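PDB 2QMI: Pbp related beta-lactamase from Pyrococcus abyssi, which acts as a self-compartmentalizing archaeal peptidase of the penicillin-binding-protein and beta-lactamase family, its eight copies assembling into an octamer. Local coordinates for the interface of chains A and B and the interface of chains A and C. Numbering follows the deposited sequence. Chains: chain A/B/C, Pbp related beta-lactamase.

Contact 1: the interface of chains A and B. Residues chain A 419, 424, 440-441; chain B 275-276.
B:Trp276 meets A:Met424, A:Ser419 and A:Glu440 together, a worked example of one indole ring shared by apolar and charged neighbours in a two-fold interface. The apolar part is led by A:Met424, whose SD comes 3.4 Å from CZ3 of B:Trp276 on the benzo side of the indole. The methionine is extended as far as its thioether (CG trans to the backbone N, chi1 -170°) and then bends, which brings the sulfur to the ring. Near the same corner, CB of A:Ser419 lies in the indole plane at its edge, 3.9 Å from CZ3 of B:Trp276. B:Pro275 extends the apolar surface, its CG 4.1 Å from CG of A:Glu440.

The charged part rests over a ring face. OE2 of the A:Glu440 carboxylate sits toward the rim, 3.3 Å from CZ2 of B:Trp276, with the carboxylate and ring planes steeply inclined at 67°. Within chain A, A:Arg441 grips this carboxylate side-on with two hydrogen bonds, NE to OE1 (also a salt bridge) and NH2 to OE2, which fixes its rotation and probably tempers its negative charge beside the indole. OE1 of A:Glu440 also accepts from the backbone N of A:Arg441, 2.8 Å away and on the same carboxylate face as NE.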
loop_
_atom_site.group_PDB
_atom_site.type_symbol
_atom_site.label_atom_id
_atom_site.label_comp_id
_atom_site.label_asym_id
_atom_site.label_seq_id
_atom_site.Cartn_x
_atom_site.Cartn_y
_atom_site.Cartn_z
ATOM N N SER A 419 14.564 35.508 2.986
ATOM C CA SER A 419 15.718 35.138 3.808
ATOM C C SER A 419 15.710 35.963 5.086
ATOM O O SER A 419 15.949 37.172 5.044
ATOM C CB SER A 419 17.017 35.452 3.074
ATOM O OG SER A 419 17.254 36.861 3.077
ATOM N N MET A 424 16.400 37.475 -1.002
ATOM C CA MET A 424 17.626 36.822 -1.453
ATOM C C MET A 424 17.367 36.410 -2.910
ATOM O O MET A 424 16.318 35.842 -3.218
ATOM C CB MET A 424 17.900 35.600 -0.570
ATOM C CG MET A 424 19.256 34.966 -0.775
ATOM S SD MET A 424 19.634 33.738 0.512
ATOM C CE MET A 424 18.776 32.257 -0.180
ATOM N N GLU A 440 22.601 32.010 -4.206
ATOM C CA GLU A 440 23.396 32.268 -3.012
ATOM C C GLU A 440 24.827 31.773 -3.226
ATOM O O GLU A 440 25.559 32.337 -4.042
ATOM C CB GLU A 440 22.784 31.611 -1.769
ATOM C CG GLU A 440 23.512 32.024 -0.481
ATOM C CD GLU A 440 23.879 30.839 0.404
ATOM O OE1 GLU A 440 24.182 29.755 -0.143
ATOM O OE2 GLU A 440 23.876 30.998 1.645
ATOM N N ARG A 441 25.222 30.713 -2.525
ATOM C CA ARG A 441 26.582 30.190 -2.652
ATOM C C ARG A 441 26.804 29.203 -3.791
ATOM O O ARG A 441 27.925 29.032 -4.249
ATOM C CB ARG A 441 27.009 29.494 -1.353
ATOM C CG ARG A 441 26.474 28.062 -1.215
ATOM C CD ARG A 441 26.656 27.517 0.201
ATOM N NE ARG A 441 26.052 28.412 1.183
ATOM C CZ ARG A 441 26.219 28.321 2.498
ATOM N NH1 ARG A 441 26.975 27.359 3.017
ATOM N NH2 ARG A 441 25.648 29.220 3.293
ATOM N N PRO B 275 25.366 37.896 1.551
ATOM C CA PRO B 275 23.916 37.935 1.291
ATOM C C PRO B 275 23.089 37.660 2.552
ATOM O O PRO B 275 21.871 37.868 2.579
ATOM C CB PRO B 275 23.730 36.850 0.235
ATOM C CG PRO B 275 24.734 35.812 0.670
ATOM C CD PRO B 275 25.963 36.655 1.019
ATOM N N TRP B 276 23.760 37.187 3.595
ATOM C CA TRP B 276 23.123 36.878 4.877
ATOM C C TRP B 276 22.901 38.135 5.732
ATOM O O TRP B 276 23.314 38.190 6.893
ATOM C CB TRP B 276 23.995 35.879 5.641
ATOM C CG TRP B 276 23.789 34.453 5.226
ATOM C CD1 TRP B 276 24.667 33.418 5.390
ATOM C CD2 TRP B 276 22.580 33.873 4.704
ATOM N NE1 TRP B 276 24.078 32.227 5.017
ATOM C CE2 TRP B 276 22.798 32.477 4.594
ATOM C CE3 TRP B 276 21.331 34.397 4.329
ATOM C CZ2 TRP B 276 21.816 31.596 4.122
ATOM C CZ3 TRP B 276 20.350 33.521 3.858
ATOM C CH2 TRP B 276 20.599 32.134 3.762
#

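Contact 2: the interface of chains A and B. Residues chain A 372-374, 376; chain B 114, 142-143, 146, 149.
A:Tyr373, in the Pab87 octamerisation segment, inserts its phenol among B:Leu114, B:Phe142 and B:Trp149 from the beta-lactamase-family segment of the partner. Packing is tight around this ring. CD2 of B:Leu114 lies over one face, toward the rim and 3.4 Å from CG of A:Tyr373, the two side chains running alongside each other in the same direction. B:Phe142 slides past in the opposite direction and offers its own face to the CD2–CE2 edge of the tyrosine; the planes stand at 89°. On another flank, CB of A:Tyr373 sits over the centre of the B:Trp149 indole, and CA is 3.7 Å from CH2 of the same tryptophan. With CG turned away from the backbone N (chi1 173°), the phenol reaches past these groups, and OH of A:Tyr373 gives a hydrogen bond of 2.7 Å to the backbone O of B:Phe142, in the carbonyl plane on a lone pair.

A second polar link borders the packed region: OG1 of A:Thr376 donates to O of B:Leu114 over 2.7 Å, tilted from the carbonyl plane, while its methyl CG2 touches CZ of B:Phe142.

The looser flank belongs to A:Lys374. CB of A:Lys374 comes no nearer than 4.2 Å to CZ of B:Phe142, although CG covers the phenol face opposite B:Leu114.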
loop_
_atom_site.group_PDB
_atom_site.type_symbol
_atom_site.label_atom_id
_atom_site.label_comp_id
_atom_site.label_asym_id
_atom_site.label_seq_id
_atom_site.Cartn_x
_atom_site.Cartn_y
_atom_site.Cartn_z
ATOM N N GLY A 372 25.282 20.108 -9.344
ATOM C CA GLY A 372 26.374 20.928 -8.864
ATOM C C GLY A 372 27.659 20.462 -9.525
ATOM O O GLY A 372 27.623 19.682 -10.485
ATOM N N TYR A 373 28.791 20.941 -9.016
ATOM C CA TYR A 373 30.104 20.572 -9.544
ATOM C C TYR A 373 30.227 19.048 -9.608
ATOM O O TYR A 373 30.139 18.360 -8.586
ATOM C CB TYR A 373 31.198 21.153 -8.644
ATOM C CG TYR A 373 32.608 20.713 -8.974
ATOM C CD1 TYR A 373 33.353 21.358 -9.958
ATOM C CD2 TYR A 373 33.217 19.676 -8.262
ATOM C CE1 TYR A 373 34.674 20.991 -10.222
ATOM C CE2 TYR A 373 34.536 19.297 -8.519
ATOM C CZ TYR A 373 35.258 19.958 -9.494
ATOM O OH TYR A 373 36.566 19.604 -9.728
ATOM N N LYS A 374 30.419 18.529 -10.816
ATOM C CA LYS A 374 30.549 17.090 -11.020
ATOM C C LYS A 374 29.476 16.273 -10.288
ATOM O O LYS A 374 29.768 15.225 -9.700
ATOM C CB LYS A 374 31.951 16.633 -10.601
ATOM C CG LYS A 374 33.049 17.235 -11.474
ATOM C CD LYS A 374 34.439 16.740 -11.105
ATOM C CE LYS A 374 35.504 17.431 -11.957
ATOM N NZ LYS A 374 35.323 17.203 -13.423
ATOM N N THR A 376 27.663 16.790 -7.416
ATOM C CA THR A 376 27.633 16.664 -5.960
ATOM C C THR A 376 26.222 16.805 -5.388
ATOM O O THR A 376 25.764 15.953 -4.621
ATOM C CB THR A 376 28.527 17.711 -5.277
ATOM O OG1 THR A 376 28.221 19.009 -5.797
ATOM C CG2 THR A 376 29.998 17.385 -5.500
ATOM N N LEU B 114 31.329 24.068 -4.451
ATOM C CA LEU B 114 31.411 22.804 -5.173
ATOM C C LEU B 114 30.433 21.790 -4.581
ATOM O O LEU B 114 30.245 20.702 -5.128
ATOM C CB LEU B 114 32.834 22.244 -5.098
ATOM C CG LEU B 114 33.976 23.067 -5.692
ATOM C CD1 LEU B 114 35.278 22.278 -5.573
ATOM C CD2 LEU B 114 33.681 23.389 -7.151
ATOM N N PHE B 142 39.709 15.884 -6.065
ATOM C CA PHE B 142 38.354 16.006 -6.588
ATOM C C PHE B 142 38.144 17.416 -7.129
ATOM O O PHE B 142 37.480 17.598 -8.144
ATOM C CB PHE B 142 37.331 15.737 -5.477
ATOM C CG PHE B 142 35.892 15.937 -5.898
ATOM C CD1 PHE B 142 35.288 15.078 -6.814
ATOM C CD2 PHE B 142 35.138 16.977 -5.365
ATOM C CE1 PHE B 142 33.947 15.255 -7.192
ATOM C CE2 PHE B 142 33.800 17.161 -5.733
ATOM C CZ PHE B 142 33.205 16.299 -6.649
ATOM N N ALA B 143 38.728 18.405 -6.450
ATOM C CA ALA B 143 38.588 19.809 -6.836
ATOM C C ALA B 143 39.492 20.235 -7.996
ATOM O O ALA B 143 39.540 21.417 -8.352
ATOM C CB ALA B 143 38.855 20.702 -5.627
ATOM N N MET B 146 38.210 22.781 -10.434
ATOM C CA MET B 146 37.493 23.927 -9.895
ATOM C C MET B 146 37.690 25.241 -10.646
ATOM O O MET B 146 36.776 26.068 -10.676
ATOM C CB MET B 146 37.794 24.108 -8.402
ATOM C CG MET B 146 39.218 24.459 -8.037
ATOM S SD MET B 146 39.440 24.332 -6.243
ATOM C CE MET B 146 38.518 25.765 -5.699
ATOM N N TRP B 149 35.073 26.022 -12.938
ATOM C CA TRP B 149 33.781 26.261 -12.293
ATOM C C TRP B 149 33.500 27.750 -12.013
ATOM O O TRP B 149 32.367 28.129 -11.718
ATOM C CB TRP B 149 33.734 25.462 -10.984
ATOM C CG TRP B 149 32.370 25.285 -10.374
ATOM C CD1 TRP B 149 31.976 25.670 -9.124
ATOM C CD2 TRP B 149 31.253 24.604 -10.953
ATOM N NE1 TRP B 149 30.684 25.261 -8.884
ATOM C CE2 TRP B 149 30.216 24.605 -9.992
ATOM C CE3 TRP B 149 31.025 23.988 -12.192
ATOM C CZ2 TRP B 149 28.973 24.015 -10.231
ATOM C CZ3 TRP B 149 29.784 23.400 -12.427
ATOM C CH2 TRP B 149 28.778 23.418 -11.450
#

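Contact 3: the interface of chains A and C. Residues chain A 120, 124, 132-134, 228-230; chain C 40, 46.
C:Tyr40 and C:Arg46 meet A:Tyr229 and A:Met124 in an interface between like chains, not an exact two-fold, that joins neighbouring subunits of the octamer. C:Tyr40 points its phenol into a pocket of chain A, where its OH donates a 2.7 Å hydrogen bond to the backbone O of A:Tyr229, tilted 19° from the carbonyl plane. CB of A:Ser134 covers one ring face toward the rim, 3.6 Å from CZ of C:Tyr40. Opposite A:Ser134, the methyl CE of A:Met124 lies above the rim, 3.8 Å from CE2 of C:Tyr40, so the phenol is held between them. CE2 also lies at the edge of the A:Phe120 ring, in its plane.

C:Arg46 runs past A:Met124 in the opposite direction. CG of A:Met124 rests on one face of the guanidinium, near its rim, 3.8 Å from CZ of C:Arg46. A bend at chi2 (-71°) turns the arginine chain along A:Pro228, whose CA lies 3.6 Å from NE of C:Arg46. CB of C:Arg46 lies at the edge of the A:Tyr229 ring, in its plane.

In the fold, A:Phe120 and A:Met124 belong to helix 116-124, while loops 132-134 and 228-230 supply the rest of this chain A surface, chiefly through A:Ser134 and A:Tyr229; C:Tyr40 and C:Arg46 lie among short strands and loops.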
loop_
_atom_site.group_PDB
_atom_site.type_symbol
_atom_site.label_atom_id
_atom_site.label_comp_id
_atom_site.label_asym_id
_atom_site.label_seq_id
_atom_site.Cartn_x
_atom_site.Cartn_y
_atom_site.Cartn_z
ATOM N N PHE A 120 -20.946 25.872 -3.996
ATOM C CA PHE A 120 -21.986 25.264 -4.816
ATOM C C PHE A 120 -21.411 24.410 -5.940
ATOM O O PHE A 120 -21.668 23.211 -6.016
ATOM C CB PHE A 120 -22.891 26.340 -5.430
ATOM C CG PHE A 120 -23.880 25.800 -6.442
ATOM C CD1 PHE A 120 -24.868 24.898 -6.060
ATOM C CD2 PHE A 120 -23.814 26.187 -7.774
ATOM C CE1 PHE A 120 -25.777 24.394 -6.995
ATOM C CE2 PHE A 120 -24.719 25.688 -8.714
ATOM C CZ PHE A 120 -25.699 24.792 -8.323
ATOM N N MET A 124 -21.152 20.169 -6.635
ATOM C CA MET A 124 -21.862 19.672 -7.801
ATOM C C MET A 124 -20.975 18.859 -8.741
ATOM O O MET A 124 -21.481 18.207 -9.650
ATOM C CB MET A 124 -22.492 20.843 -8.556
ATOM C CG MET A 124 -23.946 20.634 -8.960
ATOM S SD MET A 124 -25.063 20.171 -7.593
ATOM C CE MET A 124 -24.751 21.481 -6.460
ATOM N N PRO A 132 -26.292 23.159 -1.554
ATOM C CA PRO A 132 -27.399 22.866 -2.467
ATOM C C PRO A 132 -28.423 23.972 -2.667
ATOM O O PRO A 132 -29.583 23.815 -2.300
ATOM C CB PRO A 132 -28.017 21.615 -1.852
ATOM C CG PRO A 132 -27.868 21.886 -0.394
ATOM C CD PRO A 132 -26.442 22.389 -0.304
ATOM N N VAL A 133 -27.992 25.089 -3.242
ATOM C CA VAL A 133 -28.895 26.209 -3.498
ATOM C C VAL A 133 -29.375 26.127 -4.940
ATOM O O VAL A 133 -28.846 26.800 -5.826
ATOM C CB VAL A 133 -28.204 27.575 -3.260
ATOM C CG1 VAL A 133 -28.033 27.814 -1.777
ATOM C CG2 VAL A 133 -26.853 27.617 -3.976
ATOM N N SER A 134 -30.386 25.291 -5.158
ATOM C CA SER A 134 -30.956 25.062 -6.481
ATOM C C SER A 134 -31.734 26.240 -7.053
ATOM O O SER A 134 -32.177 26.196 -8.202
ATOM C CB SER A 134 -31.867 23.838 -6.434
ATOM O OG SER A 134 -32.877 24.015 -5.453
ATOM N N PRO A 228 -24.078 23.107 -14.151
ATOM C CA PRO A 228 -24.648 23.109 -12.800
ATOM C C PRO A 228 -25.902 23.984 -12.728
ATOM O O PRO A 228 -25.892 25.068 -12.134
ATOM C CB PRO A 228 -23.508 23.658 -11.960
ATOM C CG PRO A 228 -22.946 24.698 -12.867
ATOM C CD PRO A 228 -22.904 23.996 -14.216
ATOM N N TYR A 229 -26.978 23.502 -13.347
ATOM C CA TYR A 229 -28.252 24.214 -13.374
ATOM C C TYR A 229 -28.714 24.653 -11.995
ATOM O O TYR A 229 -28.798 23.837 -11.069
ATOM C CB TYR A 229 -29.325 23.341 -14.023
ATOM C CG TYR A 229 -29.092 23.131 -15.499
ATOM C CD1 TYR A 229 -29.276 24.176 -16.411
ATOM C CD2 TYR A 229 -28.663 21.896 -15.985
ATOM C CE1 TYR A 229 -29.036 23.992 -17.774
ATOM C CE2 TYR A 229 -28.422 21.700 -17.337
ATOM C CZ TYR A 229 -28.609 22.749 -18.226
ATOM O OH TYR A 229 -28.374 22.537 -19.558
ATOM N N GLY A 230 -28.998 25.948 -11.874
ATOM C CA GLY A 230 -29.460 26.517 -10.624
ATOM C C GLY A 230 -29.092 27.984 -10.493
ATOM O O GLY A 230 -29.856 28.779 -9.961
ATOM N N TYR C 40 -31.602 19.690 -4.453
ATOM C CA TYR C 40 -31.831 18.830 -5.604
ATOM C C TYR C 40 -32.481 17.475 -5.347
ATOM O O TYR C 40 -32.109 16.755 -4.419
ATOM C CB TYR C 40 -30.494 18.611 -6.315
ATOM C CG TYR C 40 -29.906 19.872 -6.895
ATOM C CD1 TYR C 40 -30.274 20.307 -8.163
ATOM C CD2 TYR C 40 -29.032 20.667 -6.152
ATOM C CE1 TYR C 40 -29.801 21.494 -8.680
ATOM C CE2 TYR C 40 -28.551 21.865 -6.660
ATOM C CZ TYR C 40 -28.945 22.273 -7.927
ATOM O OH TYR C 40 -28.515 23.475 -8.438
ATOM N N ARG C 46 -29.355 17.478 -12.194
ATOM C CA ARG C 46 -29.547 18.866 -11.781
ATOM C C ARG C 46 -31.035 19.195 -11.644
ATOM O O ARG C 46 -31.468 20.291 -11.999
ATOM C CB ARG C 46 -28.924 19.822 -12.807
ATOM C CG ARG C 46 -27.504 19.477 -13.235
ATOM C CD ARG C 46 -26.498 19.720 -12.140
ATOM N NE ARG C 46 -25.125 19.577 -12.630
ATOM C CZ ARG C 46 -24.252 18.681 -12.176
ATOM N NH1 ARG C 46 -24.603 17.826 -11.214
ATOM N NH2 ARG C 46 -23.019 18.658 -12.662
#

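Contact 4: the interface of chains A and B. Residues chain A 118, 160, 276; chain B 441-442.
A:Glu118 and B:Tyr442 approach from opposite directions, the carboxylate meeting the phenol at its edge with the two planes 73° apart. The phenol OH of B:Tyr442 donates to OE2 of A:Glu118 over 2.8 Å, arriving from above the carboxylate plane, 37° out of it. A bend at chi2 (78°) of the glutamate turns its carboxylate toward the partner. B:Arg441 stands on the neighbouring phenol: its CG lies over the centre of the B:Tyr442 ring, so that one residue helps position the other.

The arginine continues alongside A:Tyr160, both side chains pointing the same way. CB of A:Tyr160 covers one face of the guanidinium near its rim, while the phenol ring is turned well away from parallel. NH1 of B:Arg441 comes 3.6 Å from CD2 of A:Tyr160. NH2 of B:Arg441 lies in the indole plane of A:Trp276, 3.7 Å from NE1 at the ring edge, the two flat groups nearly perpendicular.

Water 1 bridges the charged groups, 3.2 Å from NH1 of B:Arg441 in the guanidinium plane and 2.5 Å from OE2 of A:Glu118. OE2 of A:Glu118 and NH1 of B:Arg441 are 4.4 Å apart and not in direct contact, but may still attract each other. The site ties the start of strand 442-445 of one subunit to helix 116-124 of the other, and so helps hold together a pair of subunits within the octamer.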
loop_
_atom_site.group_PDB
_atom_site.type_symbol
_atom_site.label_atom_id
_atom_site.label_comp_id
_atom_site.label_asym_id
_atom_site.label_seq_id
_atom_site.Cartn_x
_atom_site.Cartn_y
_atom_site.Cartn_z
ATOM N N GLU A 118 -18.365 29.194 -5.101
ATOM C CA GLU A 118 -17.262 28.244 -4.965
ATOM C C GLU A 118 -17.751 26.941 -4.332
ATOM O O GLU A 118 -17.475 25.852 -4.839
ATOM C CB GLU A 118 -16.138 28.834 -4.102
ATOM C CG GLU A 118 -15.339 29.946 -4.768
ATOM C CD GLU A 118 -16.052 31.289 -4.771
ATOM O OE1 GLU A 118 -17.172 31.391 -4.219
ATOM O OE2 GLU A 118 -15.475 32.252 -5.324
ATOM N N TYR A 160 -15.220 41.190 -5.307
ATOM C CA TYR A 160 -16.068 40.498 -6.267
ATOM C C TYR A 160 -17.077 39.661 -5.487
ATOM O O TYR A 160 -16.713 38.711 -4.789
ATOM C CB TYR A 160 -15.225 39.604 -7.170
ATOM C CG TYR A 160 -15.941 39.108 -8.409
ATOM C CD1 TYR A 160 -16.211 39.964 -9.471
ATOM C CD2 TYR A 160 -16.326 37.777 -8.524
ATOM C CE1 TYR A 160 -16.842 39.503 -10.619
ATOM C CE2 TYR A 160 -16.959 37.307 -9.660
ATOM C CZ TYR A 160 -17.212 38.171 -10.706
ATOM O OH TYR A 160 -17.826 37.694 -11.843
ATOM N N TRP A 276 -7.055 42.676 -9.931
ATOM C CA TRP A 276 -6.584 42.060 -11.178
ATOM C C TRP A 276 -5.878 43.021 -12.116
ATOM O O TRP A 276 -6.416 43.387 -13.165
ATOM C CB TRP A 276 -7.770 41.438 -11.911
ATOM C CG TRP A 276 -8.266 40.185 -11.261
ATOM C CD1 TRP A 276 -9.570 39.791 -11.110
ATOM C CD2 TRP A 276 -7.460 39.133 -10.709
ATOM N NE1 TRP A 276 -9.623 38.551 -10.497
ATOM C CE2 TRP A 276 -8.342 38.128 -10.239
ATOM C CE3 TRP A 276 -6.075 38.940 -10.565
ATOM C CZ2 TRP A 276 -7.885 36.950 -9.635
ATOM C CZ3 TRP A 276 -5.623 37.766 -9.964
ATOM C CH2 TRP A 276 -6.529 36.786 -9.508
ATOM N N ARG B 441 -10.733 38.849 -3.176
ATOM C CA ARG B 441 -12.183 38.978 -3.012
ATOM C C ARG B 441 -12.729 38.353 -1.729
ATOM O O ARG B 441 -13.808 38.729 -1.259
ATOM C CB ARG B 441 -12.907 38.334 -4.202
ATOM C CG ARG B 441 -12.971 36.802 -4.142
ATOM C CD ARG B 441 -13.485 36.203 -5.447
ATOM N NE ARG B 441 -12.536 36.397 -6.543
ATOM C CZ ARG B 441 -12.716 35.954 -7.786
ATOM N NH1 ARG B 441 -13.818 35.285 -8.108
ATOM N NH2 ARG B 441 -11.791 36.178 -8.709
ATOM N N TYR B 442 -11.985 37.407 -1.164
ATOM C CA TYR B 442 -12.428 36.692 0.028
ATOM C C TYR B 442 -12.070 37.262 1.390
ATOM O O TYR B 442 -11.087 37.991 1.553
ATOM C CB TYR B 442 -11.891 35.262 0.003
ATOM C CG TYR B 442 -12.121 34.505 -1.278
ATOM C CD1 TYR B 442 -13.396 34.076 -1.643
ATOM C CD2 TYR B 442 -11.053 34.213 -2.128
ATOM C CE1 TYR B 442 -13.601 33.370 -2.830
ATOM C CE2 TYR B 442 -11.245 33.513 -3.309
ATOM C CZ TYR B 442 -12.518 33.092 -3.656
ATOM O OH TYR B 442 -12.700 32.385 -4.820
HETATM O O HOH W 1 -16.432 34.200 -6.554
#

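Contacts 1, 2 and 4 belong to the two-fold interface of chains A and B, whereas contact 3 joins A to C. Contacts 1 and 4 lie about 35 Å apart between the centres of their C-alpha atoms and exchange roles: residues 276 and 441 occur in both, with the chains swapped. Contact 2 is about 20 Å from contact 1, toward the same end of the pair. Contact 3 lies about 21 Å from contact 4, and helix 116-124 of chain A serves both. One helix thus faces two different neighbours, which would help to link the paired subunits into the octamer.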